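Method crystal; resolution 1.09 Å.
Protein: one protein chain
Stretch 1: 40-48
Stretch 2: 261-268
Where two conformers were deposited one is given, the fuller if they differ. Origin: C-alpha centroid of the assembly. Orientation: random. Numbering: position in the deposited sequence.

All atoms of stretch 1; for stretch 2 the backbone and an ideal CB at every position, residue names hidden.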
ATOM      1  N   LEU A  40      -1.151   9.873   5.988  1.00  8.81           N
ATOM      2  CA  LEU A  40      -1.794   9.808   4.685  1.00  9.08           C
ATOM      3  C   LEU A  40      -0.890   9.188   3.631  1.00  8.97           C
ATOM      4  O   LEU A  40      -1.364   8.423   2.780  1.00  9.77           O
ATOM      5  CB  LEU A  40      -2.213  11.203   4.253  1.00  9.52           C
ATOM      6  CG  LEU A  40      -3.205  11.939   5.141  1.00  9.57           C
ATOM      7  CD1 LEU A  40      -3.451  13.266   4.471  1.00 14.79           C
ATOM      8  CD2 LEU A  40      -4.471  11.118   5.324  1.00 14.12           C
ATOM      9  N   THR A  41       0.400   9.513   3.645  1.00  8.90           N
ATOM     10  CA  THR A  41       1.279   9.013   2.595  1.00  9.34           C
ATOM     11  C   THR A  41       1.605   7.535   2.745  1.00  8.72           C
ATOM     12  O   THR A  41       2.147   6.938   1.800  1.00 11.20           O
ATOM     13  CB  THR A  41       2.564   9.829   2.485  1.00 11.83           C
ATOM     14  OG1 THR A  41       3.281   9.751   3.707  1.00 13.84           O
ATOM     15  CG2 THR A  41       2.279  11.293   2.135  1.00 15.48           C
ATOM     16  N   HIS A  42       1.296   6.924   3.880  1.00  9.33           N
ATOM     17  CA  HIS A  42       1.475   5.489   4.031  1.00 10.43           C
ATOM     18  C   HIS A  42       0.170   4.717   3.976  1.00  9.93           C
ATOM     19  O   HIS A  42       0.192   3.490   4.059  1.00 12.37           O
ATOM     20  CB  HIS A  42       2.221   5.181   5.335  1.00 11.56           C
ATOM     21  CG  HIS A  42       3.640   5.640   5.306  1.00 12.72           C
ATOM     22  ND1 HIS A  42       4.003   6.951   5.531  1.00 24.48           N
ATOM     23  CD2 HIS A  42       4.785   4.978   5.017  1.00 16.40           C
ATOM     24  CE1 HIS A  42       5.314   7.070   5.409  1.00 26.78           C
ATOM     25  NE2 HIS A  42       5.813   5.886   5.101  1.00 19.69           N
ATOM     26  N   ASN A  43      -0.957   5.391   3.809  1.00  9.23           N
ATOM     27  CA  ASN A  43      -2.256   4.738   3.743  1.00  8.59           C
ATOM     28  C   ASN A  43      -2.716   4.660   2.296  1.00  8.78           C
ATOM     29  O   ASN A  43      -2.731   5.668   1.586  1.00  8.43           O
ATOM     30  CB  ASN A  43      -3.277   5.498   4.592  1.00 10.04           C
ATOM     31  CG  ASN A  43      -4.616   4.811   4.616  1.00  9.83           C
ATOM     32  OD1 ASN A  43      -5.321   4.774   3.611  1.00 10.42           O
ATOM     33  ND2 ASN A  43      -4.993   4.266   5.765  1.00 10.58           N
ATOM     34  N   VAL A  44      -3.109   3.466   1.868  1.00  8.48           N
ATOM     35  CA  VAL A  44      -3.362   3.219   0.453  1.00  8.33           C
ATOM     36  C   VAL A  44      -4.483   4.063  -0.139  1.00  8.28           C
ATOM     37  O   VAL A  44      -4.535   4.213  -1.367  1.00  8.78           O
ATOM     38  CB  VAL A  44      -3.633   1.732   0.165  1.00 10.79           C
ATOM     39  CG1 VAL A  44      -2.492   0.873   0.657  1.00 12.58           C
ATOM     40  CG2 VAL A  44      -4.984   1.301   0.737  1.00 10.50           C
ATOM     41  N   LEU A  45      -5.399   4.596   0.668  1.00  8.31           N
ATOM     42  CA  LEU A  45      -6.498   5.381   0.114  1.00  8.57           C
ATOM     43  C   LEU A  45      -6.032   6.682  -0.510  1.00  8.85           C
ATOM     44  O   LEU A  45      -6.792   7.287  -1.271  1.00 10.51           O
ATOM     45  CB  LEU A  45      -7.511   5.714   1.206  1.00  9.73           C
ATOM     46  CG  LEU A  45      -8.259   4.524   1.792  1.00 10.05           C
ATOM     47  CD1 LEU A  45      -9.031   4.929   3.029  1.00 12.05           C
ATOM     48  CD2 LEU A  45      -9.192   3.892   0.767  1.00 13.01           C
ATOM     49  N   PHE A  46      -4.813   7.122  -0.209  1.00  8.22           N
ATOM     50  CA  PHE A  46      -4.284   8.401  -0.678  1.00  8.45           C
ATOM     51  C   PHE A  46      -3.116   8.224  -1.638  1.00  8.49           C
ATOM     52  O   PHE A  46      -2.420   9.194  -1.942  1.00  9.34           O
ATOM     53  CB  PHE A  46      -3.889   9.258   0.528  1.00  8.69           C
ATOM     54  CG  PHE A  46      -4.971   9.345   1.569  1.00  8.87           C
ATOM     55  CD1 PHE A  46      -5.966  10.297   1.502  1.00  9.19           C
ATOM     56  CD2 PHE A  46      -5.014   8.426   2.587  1.00  9.40           C
ATOM     57  CE1 PHE A  46      -6.967  10.337   2.455  1.00 10.66           C
ATOM     58  CE2 PHE A  46      -6.012   8.458   3.542  1.00 10.53           C
ATOM     59  CZ  PHE A  46      -6.985   9.404   3.471  1.00 10.25           C
ATOM     60  N   SER A  47      -2.932   7.012  -2.162  1.00  8.01           N
ATOM     61  CA  SER A  47      -1.710   6.627  -2.857  1.00  8.61           C
ATOM     62  C   SER A  47      -1.360   7.545  -4.017  1.00  9.48           C
ATOM     63  O   SER A  47      -0.170   7.762  -4.287  1.00 11.28           O
ATOM     64  CB  SER A  47      -1.830   5.209  -3.410  1.00  8.78           C
ATOM     65  OG  SER A  47      -1.941   4.267  -2.375  1.00 10.28           O
ATOM     66  N   PHE A  48      -2.347   7.996  -4.782  1.00  9.12           N
ATOM     67  CA  PHE A  48      -2.077   8.727  -6.014  1.00 10.53           C
ATOM     68  C   PHE A  48      -2.364  10.221  -5.903  1.00 11.19           C
ATOM     69  O   PHE A  48      -2.408  10.915  -6.919  1.00 14.38           O
ATOM     70  CB  PHE A  48      -2.722   8.011  -7.214  1.00 12.74           C
ATOM     71  CG  PHE A  48      -2.138   6.634  -7.420  1.00 11.98           C
ATOM     72  CD1 PHE A  48      -0.894   6.486  -8.028  1.00 14.92           C
ATOM     73  CD2 PHE A  48      -2.756   5.503  -6.894  1.00 10.65           C
ATOM     74  CE1 PHE A  48      -0.301   5.251  -8.143  1.00 15.32           C
ATOM     75  CE2 PHE A  48      -2.173   4.262  -7.012  1.00 11.45           C
ATOM     76  CZ  PHE A  48      -0.940   4.125  -7.640  1.00 14.18           C
ATOM     77  N   UNK A 261       7.285   1.486  -1.979  1.00  8.65           N
ATOM     78  CA  UNK A 261       7.736   1.027  -0.674  1.00  8.62           C
ATOM     79  C   UNK A 261       6.929   1.625   0.468  1.00  8.73           C
ATOM     80  O   UNK A 261       6.744   0.966   1.483  1.00  9.57           O
ATOM     81  CB  UNK A 261       9.217   1.363  -0.488  1.00  8.62           C
ATOM     82  N   UNK A 262       6.449   2.860   0.325  1.00  8.79           N
ATOM     83  CA  UNK A 262       5.708   3.475   1.426  1.00  8.97           C
ATOM     84  C   UNK A 262       4.407   2.750   1.737  1.00  9.22           C
ATOM     85  O   UNK A 262       3.877   2.916   2.841  1.00 11.41           O
ATOM     86  CB  UNK A 262       5.409   4.939   1.099  1.00  8.97           C
ATOM     87  N   UNK A 263       3.891   1.952   0.801  1.00  8.81           N
ATOM     88  CA  UNK A 263       2.651   1.214   0.992  1.00  9.96           C
ATOM     89  C   UNK A 263       2.886  -0.255   1.278  1.00 10.05           C
ATOM     90  O   UNK A 263       1.921  -1.000   1.483  1.00 12.32           O
ATOM     91  CB  UNK A 263       1.760   1.359  -0.243  1.00  9.96           C
ATOM     92  N   UNK A 264       4.138  -0.692   1.351  1.00  9.81           N
ATOM     93  CA  UNK A 264       4.440  -2.115   1.477  1.00 10.23           C
ATOM     94  C   UNK A 264       3.878  -2.694   2.764  1.00 10.81           C
ATOM     95  O   UNK A 264       3.243  -3.751   2.754  1.00 11.11           O
ATOM     96  CB  UNK A 264       5.952  -2.344   1.420  1.00 10.23           C
ATOM     97  N   UNK A 265       4.137  -2.036   3.894  1.00 12.61           N
ATOM     98  CA  UNK A 265       3.677  -2.563   5.173  1.00 13.09           C
ATOM     99  C   UNK A 265       2.162  -2.721   5.188  1.00 13.22           C
ATOM    100  O   UNK A 265       1.634  -3.772   5.579  1.00 13.66           O
ATOM    101  CB  UNK A 265       4.123  -1.650   6.317  1.00 13.09           C
ATOM    102  N   UNK A 266       1.438  -1.698   4.741  1.00 11.55           N
ATOM    103  CA  UNK A 266      -0.016  -1.762   4.823  0.57 13.27           C
ATOM    104  C   UNK A 266      -0.574  -2.850   3.923  0.88 13.25           C
ATOM    105  O   UNK A 266      -1.477  -3.591   4.327  0.85 15.63           O
ATOM    106  CB  UNK A 266      -0.630  -0.411   4.452  0.57 13.27           C
ATOM    107  N   UNK A 267      -0.074  -2.964   2.708  1.00 12.18           N
ATOM    108  CA  UNK A 267      -0.661  -3.825   1.672  0.66 12.91           C
ATOM    109  C   UNK A 267      -0.194  -5.265   1.787  0.93 12.96           C
ATOM    110  O   UNK A 267      -0.936  -6.209   1.497  0.84 13.15           O
ATOM    111  CB  UNK A 267      -0.317  -3.288   0.281  0.66 12.91           C
ATOM    112  N   UNK A 268       1.086  -5.436   2.098  1.00 13.74           N
ATOM    113  CA  UNK A 268       1.699  -6.752   2.024  1.00 14.93           C
ATOM    114  C   UNK A 268       2.181  -7.251   3.369  1.00 14.56           C
ATOM    115  O   UNK A 268       2.699  -8.369   3.448  1.00 15.59           O
ATOM    116  CB  UNK A 268       2.869  -6.728   1.039  1.00 14.93           C
TER

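Position 261 has nothing of stretch 1 within 5.5 Å of its ideal CB, so this contact sets no rule there. The residue is Arg 261, fully extended, its guanidinium bonded elsewhere in the structure.

At 262 the backbone makes its closest approach, 5.4 Å from CA to the CA of His 42, and CA-to-CB points toward stretch 1. The ideal CB lies 3.9 Å from Thr 41 O; farther along, Ser 47 O is another carbonyl. Two acceptors at different depths ask for a donor with reach: lysine or glutamine could serve one, arginine both. Arg 262 is found, with chi1 p and chi2 and chi3 t. Its NH1 gives a hydrogen bond to Thr 41 O at 2.9 Å and its NH2 a weak one to Ser 47 O at 2.8 Å, both carbonyls near the guanidinium plane. A water accepts from Arg 262 NH1 at 2.6 Å and donates to Phe 46 O at 2.8 Å, adding a third carbonyl to the set.

Position 263 points sideways, its ideal CB 4.4 Å from Val 44 CG1 and 5.2 Å from Ser 47 OG. A flat side chain of medium length with some polarity would suit, such as histidine, asparagine or glutamine. His 263 turns its ring in with chi1 m. Ser 47 OG sits over one face, 3.3 Å from His 263 CE1, while that hydroxyl donates to Val 44 O at 2.8 Å. A water 2.8 Å from His 263 NE2 donates to Asn 43 O at 2.8 Å, extending the ring's reach.

Position 264 lies in the helix and its CA-to-CB bond points away; many residues would fit as far as stretch 1 is concerned, and Phe 264 is there. Position 265 is sideways with nothing close, equally unconstrained; Glu 265 leads its carboxylate away.

Position 266 points toward stretch 1, with His 42 O 4.0 Å and Val 44 CG1 4.4 Å from the ideal CB. An apolar side chain suits, methionine the longest and most pliant, with leucine or isoleucine also plausible. Met 266, one of two conformers, runs extended: its CE packs 3.4 Å from Val 44 CG2, and its SD accepts a weak hydrogen bond from Val 44 N at 3.7 Å. Its backbone N donates to a water, 3.1 Å away, that donates to His 42 O and Arg 262 O.

Position 267 is sideways, with Val 44 CG1 4.7 Å from its ideal CB, so a small apolar group such as alanine, cysteine or valine is plausible. Cys 267, also in two conformers, places SG 3.3 Å from Val 44 CG1.

Position 268 is out of reach; Leu 268 takes no part.

Stretch 2 261-268: RRHFEMCL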
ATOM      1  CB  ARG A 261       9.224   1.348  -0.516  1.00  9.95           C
ATOM      2  CG  ARG A 261       9.891   0.692   0.648  1.00  9.97           C
ATOM      3  CD  ARG A 261      11.374   0.965   0.591  1.00 11.05           C
ATOM      4  NE  ARG A 261      12.079   0.328   1.683  1.00 11.51           N
ATOM      5  CZ  ARG A 261      13.399   0.429   1.864  1.00 11.93           C
ATOM      6  NH1 ARG A 261      14.142   1.133   1.021  1.00 14.18           N
ATOM      7  NH2 ARG A 261      13.966  -0.164   2.900  1.00 12.45           N
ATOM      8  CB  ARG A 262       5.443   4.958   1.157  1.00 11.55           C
ATOM      9  CG  ARG A 262       4.546   5.258  -0.018  1.00 13.87           C
ATOM     10  CD  ARG A 262       4.726   6.706  -0.527  1.00 16.51           C
ATOM     11  NE  ARG A 262       4.063   6.999  -1.813  1.00 17.23           N
ATOM     12  CZ  ARG A 262       2.909   7.653  -1.952  1.00 16.62           C
ATOM     13  NH1 ARG A 262       2.233   8.084  -0.891  1.00 17.96           N
ATOM     14  NH2 ARG A 262       2.413   7.878  -3.157  1.00 18.21           N
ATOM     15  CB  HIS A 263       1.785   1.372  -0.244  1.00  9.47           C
ATOM     16  CG  HIS A 263       1.404   2.785  -0.508  1.00  9.97           C
ATOM     17  ND1 HIS A 263       1.654   3.413  -1.702  1.00 10.25           N
ATOM     18  CD2 HIS A 263       0.837   3.718   0.304  1.00  9.81           C
ATOM     19  CE1 HIS A 263       1.232   4.665  -1.634  1.00  9.79           C
ATOM     20  NE2 HIS A 263       0.744   4.876  -0.419  1.00 10.94           N
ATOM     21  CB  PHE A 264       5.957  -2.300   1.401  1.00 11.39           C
ATOM     22  CG  PHE A 264       6.426  -3.708   1.595  1.00 11.56           C
ATOM     23  CD1 PHE A 264       6.192  -4.674   0.636  1.00 13.72           C
ATOM     24  CD2 PHE A 264       7.164  -4.054   2.716  1.00 12.17           C
ATOM     25  CE1 PHE A 264       6.652  -5.967   0.803  1.00 14.21           C
ATOM     26  CE2 PHE A 264       7.639  -5.342   2.875  1.00 13.70           C
ATOM     27  CZ  PHE A 264       7.374  -6.298   1.918  1.00 15.88           C
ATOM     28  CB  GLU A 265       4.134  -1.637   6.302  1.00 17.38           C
ATOM     29  CG  GLU A 265       3.797  -2.154   7.686  1.00 54.20           C
ATOM     30  CD  GLU A 265       4.519  -3.451   7.997  1.00 80.82           C
ATOM     31  OE1 GLU A 265       5.689  -3.590   7.576  1.00 81.69           O
ATOM     32  OE2 GLU A 265       3.919  -4.331   8.651  1.00 81.85           O
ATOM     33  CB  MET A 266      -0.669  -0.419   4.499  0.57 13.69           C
ATOM     34  CG  MET A 266      -2.200  -0.499   4.507  0.57 12.11           C
ATOM     35  SD  MET A 266      -3.037   1.100   4.689  0.57 10.86           S
ATOM     36  CE  MET A 266      -4.620   0.609   4.080  0.57 27.08           C
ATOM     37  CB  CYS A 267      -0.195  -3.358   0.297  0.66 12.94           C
ATOM     38  SG  CYS A 267      -0.835  -1.797  -0.183  0.66 14.60           S
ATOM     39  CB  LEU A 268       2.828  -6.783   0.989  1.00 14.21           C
ATOM     40  CG  LEU A 268       2.376  -6.600  -0.460  1.00 12.89           C
ATOM     41  CD1 LEU A 268       3.570  -6.706  -1.376  1.00 14.79           C
ATOM     42  CD2 LEU A 268       1.301  -7.611  -0.872  1.00 13.82           C
TER
HETATM   43  O   HOH W   1       2.152   1.304   4.510  1.00 19.55           O
HETATM   44  O   HOH W   2      -0.804   7.150   0.280  1.00  9.99           O
HETATM   45  O   HOH W   3       0.283   9.724  -1.284  1.00 21.70           O
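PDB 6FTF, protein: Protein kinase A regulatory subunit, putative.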